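PDB 4OYH: molybdopterin-guanine dinucleotide biosynthesis protein B from Bacillus subtilis subsp. spizizenii, which probably binds GTP, with weak GTPase activity, and may act as an adapter for efficient synthesis and use of the molybdopterin guanine dinucleotide cofactor. Local coordinates for residues F26-L39 with D159-K172. The protein carries 2 engineered substitutions. Residues are numbered along the deposited sequence; the frame is centred on the assembly and turned at random.
Engineered in segment 159-172: Leu-166 (natural residue Phe).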
# COMPACT_ATOMS: atom_id res chain seq x y z
N PHE A 26 17.78 -5.22 14.34
CA PHE A 26 18.76 -5.33 13.29
C PHE A 26 18.34 -4.57 12.01
O PHE A 26 19.09 -3.74 11.51
CB PHE A 26 18.98 -6.81 12.99
CG PHE A 26 20.10 -7.05 12.10
CD1 PHE A 26 21.32 -6.49 12.34
CD2 PHE A 26 19.93 -7.86 10.97
CE1 PHE A 26 22.37 -6.72 11.46
CE2 PHE A 26 20.97 -8.10 10.12
CZ PHE A 26 22.19 -7.54 10.35
N ILE A 27 17.12 -4.82 11.53
CA ILE A 27 16.56 -4.13 10.38
C ILE A 27 16.55 -2.62 10.58
O ILE A 27 16.92 -1.85 9.69
CB ILE A 27 15.13 -4.67 10.07
CG1 ILE A 27 15.24 -5.96 9.22
CG2 ILE A 27 14.28 -3.67 9.29
CD1 ILE A 27 14.29 -7.07 9.64
N GLU A 28 16.13 -2.20 11.76
CA GLU A 28 16.10 -0.79 12.12
C GLU A 28 17.44 -0.13 11.95
O GLU A 28 17.55 0.92 11.34
CB GLU A 28 15.68 -0.64 13.56
CG GLU A 28 14.32 -0.16 13.78
CD GLU A 28 14.29 0.65 15.05
OE1 GLU A 28 14.68 0.09 16.10
OE2 GLU A 28 13.88 1.85 14.98
N ARG A 29 18.45 -0.73 12.57
CA ARG A 29 19.83 -0.31 12.40
C ARG A 29 20.23 -0.22 10.93
O ARG A 29 20.82 0.77 10.50
CB ARG A 29 20.77 -1.26 13.12
CG ARG A 29 21.58 -0.60 14.20
CD ARG A 29 20.74 -0.29 15.43
NE ARG A 29 21.38 -0.72 16.68
CZ ARG A 29 21.74 -1.97 16.96
NH1 ARG A 29 21.54 -2.96 16.09
NH2 ARG A 29 22.31 -2.24 18.13
N ILE A 30 19.87 -1.21 10.13
CA ILE A 30 20.17 -1.16 8.70
C ILE A 30 19.46 -0.04 7.96
O ILE A 30 20.03 0.60 7.08
CB ILE A 30 19.79 -2.45 8.02
CG1 ILE A 30 20.57 -3.62 8.62
CG2 ILE A 30 19.98 -2.31 6.49
CD1 ILE A 30 19.92 -4.97 8.31
N LEU A 31 18.17 0.15 8.25
CA LEU A 31 17.44 1.18 7.53
C LEU A 31 17.91 2.60 7.89
O LEU A 31 18.04 3.45 7.01
CB LEU A 31 15.95 1.04 7.78
CG LEU A 31 15.33 -0.22 7.22
CD1 LEU A 31 13.87 -0.35 7.67
CD2 LEU A 31 15.44 -0.24 5.69
N GLU A 32 18.20 2.83 9.17
CA GLU A 32 18.72 4.12 9.64
C GLU A 32 19.98 4.43 8.85
O GLU A 32 20.10 5.48 8.22
CB GLU A 32 18.99 4.10 11.16
CG GLU A 32 17.71 4.08 12.05
CD GLU A 32 17.87 3.37 13.42
OE1 GLU A 32 16.91 3.38 14.23
OE2 GLU A 32 18.93 2.78 13.69
N LYS A 33 20.91 3.49 8.83
CA LYS A 33 22.16 3.74 8.13
C LYS A 33 21.97 3.86 6.62
O LYS A 33 22.78 4.52 5.98
CB LYS A 33 23.18 2.65 8.45
CG LYS A 33 24.61 3.15 8.31
CD LYS A 33 25.61 2.36 9.15
CE LYS A 33 27.01 2.96 9.07
NZ LYS A 33 28.10 2.02 9.52
N ALA A 34 20.93 3.27 6.04
CA ALA A 34 20.68 3.46 4.61
C ALA A 34 20.12 4.86 4.25
O ALA A 34 20.37 5.37 3.15
CB ALA A 34 19.71 2.38 4.10
N SER A 35 19.35 5.45 5.16
CA SER A 35 18.87 6.84 5.03
C SER A 35 20.05 7.78 4.79
O SER A 35 20.25 8.24 3.67
CB SER A 35 18.10 7.27 6.27
OG SER A 35 16.93 6.48 6.45
N GLU A 36 20.86 8.02 5.83
CA GLU A 36 22.24 8.48 5.61
C GLU A 36 22.78 7.58 4.50
O GLU A 36 22.38 6.43 4.43
CB GLU A 36 23.08 8.39 6.87
CG GLU A 36 22.36 8.76 8.15
CD GLU A 36 21.79 10.18 8.12
OE1 GLU A 36 22.26 11.01 7.30
OE2 GLU A 36 20.86 10.48 8.91
N GLN A 37 23.65 8.07 3.64
CA GLN A 37 24.04 7.35 2.41
C GLN A 37 23.01 7.45 1.30
O GLN A 37 23.28 7.06 0.18
CB GLN A 37 24.32 5.86 2.66
CG GLN A 37 25.14 5.57 3.90
CD GLN A 37 25.90 4.27 3.83
OE1 GLN A 37 26.18 3.75 2.75
NE2 GLN A 37 26.28 3.75 4.99
N GLY A 38 21.83 7.98 1.59
CA GLY A 38 20.87 8.26 0.53
C GLY A 38 20.44 7.05 -0.27
O GLY A 38 19.78 7.17 -1.31
N LEU A 39 20.81 5.88 0.23
CA LEU A 39 20.44 4.63 -0.40
C LEU A 39 18.91 4.54 -0.41
O LEU A 39 18.26 4.95 0.54
CB LEU A 39 21.09 3.47 0.34
CG LEU A 39 20.73 2.07 -0.14
CD1 LEU A 39 21.25 1.80 -1.55
CD2 LEU A 39 21.27 1.05 0.85
N ASP A 159 25.16 -7.14 18.05
CA ASP A 159 25.34 -5.69 18.06
C ASP A 159 26.58 -5.25 17.28
O ASP A 159 26.96 -4.08 17.33
CB ASP A 159 25.42 -5.18 19.49
CG ASP A 159 24.20 -5.57 20.32
OD1 ASP A 159 23.07 -5.46 19.81
OD2 ASP A 159 24.39 -5.99 21.49
N ASP A 160 27.18 -6.18 16.56
CA ASP A 160 28.36 -5.90 15.73
C ASP A 160 27.97 -5.05 14.51
O ASP A 160 27.15 -5.47 13.68
CB ASP A 160 29.00 -7.23 15.30
CG ASP A 160 30.46 -7.08 14.83
OD1 ASP A 160 30.79 -6.11 14.12
OD2 ASP A 160 31.29 -7.96 15.17
N PRO A 161 28.56 -3.84 14.39
CA PRO A 161 28.25 -2.92 13.28
C PRO A 161 28.70 -3.41 11.92
O PRO A 161 28.18 -2.97 10.90
CB PRO A 161 29.02 -1.65 13.65
CG PRO A 161 30.13 -2.13 14.49
CD PRO A 161 29.55 -3.24 15.31
N VAL A 162 29.71 -4.26 11.90
CA VAL A 162 30.16 -4.86 10.65
C VAL A 162 29.01 -5.64 10.02
O VAL A 162 28.87 -5.63 8.80
CB VAL A 162 31.37 -5.79 10.86
CG1 VAL A 162 31.81 -6.41 9.55
CG2 VAL A 162 32.52 -5.01 11.47
N ALA A 163 28.19 -6.28 10.85
CA ALA A 163 27.09 -7.10 10.37
C ALA A 163 26.04 -6.24 9.70
O ALA A 163 25.49 -6.67 8.72
CB ALA A 163 26.47 -7.93 11.50
N VAL A 164 25.76 -5.04 10.21
CA VAL A 164 24.83 -4.21 9.46
C VAL A 164 25.53 -3.65 8.22
O VAL A 164 24.88 -3.45 7.18
CB VAL A 164 24.19 -3.05 10.29
CG1 VAL A 164 24.22 -3.32 11.79
CG2 VAL A 164 24.80 -1.73 9.94
N ASP A 165 26.84 -3.42 8.30
CA ASP A 165 27.63 -2.92 7.16
C ASP A 165 27.75 -4.00 6.08
O ASP A 165 27.80 -3.71 4.89
CB ASP A 165 29.05 -2.48 7.59
CG ASP A 165 29.08 -1.10 8.29
OD1 ASP A 165 28.09 -0.33 8.20
OD2 ASP A 165 30.12 -0.76 8.91
N LEU A 166 27.77 -5.26 6.51
CA LEU A 166 27.82 -6.36 5.57
C LEU A 166 26.52 -6.35 4.79
O LEU A 166 26.52 -6.60 3.60
CB LEU A 166 28.05 -7.70 6.30
CG LEU A 166 28.05 -8.97 5.44
CD1 LEU A 166 28.80 -10.06 6.12
CD2 LEU A 166 26.66 -9.50 5.19
N VAL A 167 25.42 -6.04 5.42
CA VAL A 167 24.17 -6.11 4.69
C VAL A 167 24.09 -4.98 3.67
O VAL A 167 23.61 -5.17 2.56
CB VAL A 167 22.95 -6.06 5.61
CG1 VAL A 167 21.67 -6.02 4.79
CG2 VAL A 167 22.93 -7.26 6.52
N LEU A 168 24.60 -3.82 4.05
CA LEU A 168 24.49 -2.65 3.20
C LEU A 168 25.37 -2.76 1.99
O LEU A 168 25.05 -2.27 0.90
CB LEU A 168 24.84 -1.40 4.00
CG LEU A 168 23.73 -1.00 4.98
CD1 LEU A 168 24.26 -0.17 6.13
CD2 LEU A 168 22.71 -0.23 4.24
N SER A 169 26.48 -3.45 2.15
CA SER A 169 27.39 -3.57 1.03
C SER A 169 26.73 -4.49 0.01
O SER A 169 26.91 -4.29 -1.20
CB SER A 169 28.78 -4.09 1.46
OG SER A 169 28.84 -5.51 1.48
N GLN A 170 25.93 -5.45 0.48
CA GLN A 170 25.29 -6.38 -0.46
C GLN A 170 24.12 -5.67 -1.10
O GLN A 170 23.77 -5.95 -2.24
CB GLN A 170 24.80 -7.66 0.22
CG GLN A 170 25.85 -8.41 1.05
CD GLN A 170 27.07 -8.76 0.27
OE1 GLN A 170 27.03 -9.55 -0.67
NE2 GLN A 170 28.17 -8.16 0.63
N LEU A 171 23.48 -4.76 -0.37
CA LEU A 171 22.41 -3.99 -0.99
C LEU A 171 22.97 -2.95 -1.97
O LEU A 171 22.22 -2.46 -2.80
CB LEU A 171 21.55 -3.33 0.07
CG LEU A 171 20.87 -4.31 1.06
CD1 LEU A 171 20.20 -3.55 2.18
CD2 LEU A 171 19.87 -5.20 0.36
N LYS A 172 24.30 -2.71 -1.89
CA LYS A 172 25.09 -1.66 -2.59
C LYS A 172 24.78 -0.27 -2.04
O LYS A 172 25.36 0.15 -1.02
CB LYS A 172 24.88 -1.69 -4.11
CG LYS A 172 24.98 -3.08 -4.68
CD LYS A 172 25.23 -3.03 -6.18
CE LYS A 172 26.72 -3.12 -6.50
NZ LYS A 172 27.00 -2.67 -7.90
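In this P-loop NTPase fold, the helix that follows the phosphate-binding loop packs against the C-terminal helix: the axes of 26-35 and 161-171 approach to 9.5 Å and cross at -59°. Val-164 is a knob in the hole formed by Phe-26, Arg-29, Ile-30 and Lys-33, its CB 4.0 Å from Ile-30 CG1. With CG anti to the backbone N (chi1 -171°), Phe-26 brings CZ to 3.9 Å from Val-167 CG2, while Ala-163 O lies at the ring edge and Ile-30 CD1 above one face, offset toward the rim. Leu-168 splits its methyls: CD1 meets Lys-33 CB at 3.8 Å, and CD2 meets Leu-39 CD2 at 3.9 Å and also Ala-34 CB. Lys-33, extended beyond CG, passes Leu-168 so that NZ reaches the syn lone pair of Asp-165 OD1 at 2.7 Å, a salt bridge. A methionine in place of Lys-33 would probably leave the Asp-165 carboxylate without this charged mate. Arg-29 NH2 lies 3.7 Å from Asp-159 OD1, a long salt bridge at the guanidinium edge, the planes 88° apart. Beneath both helices runs the parallel sheet: Val-167 and Leu-171 rest on Val-13 of strand 12-16, Ile-30 on Leu-107 of strand 105-109, and Ala-34 on Leu-41 of strand 41-46.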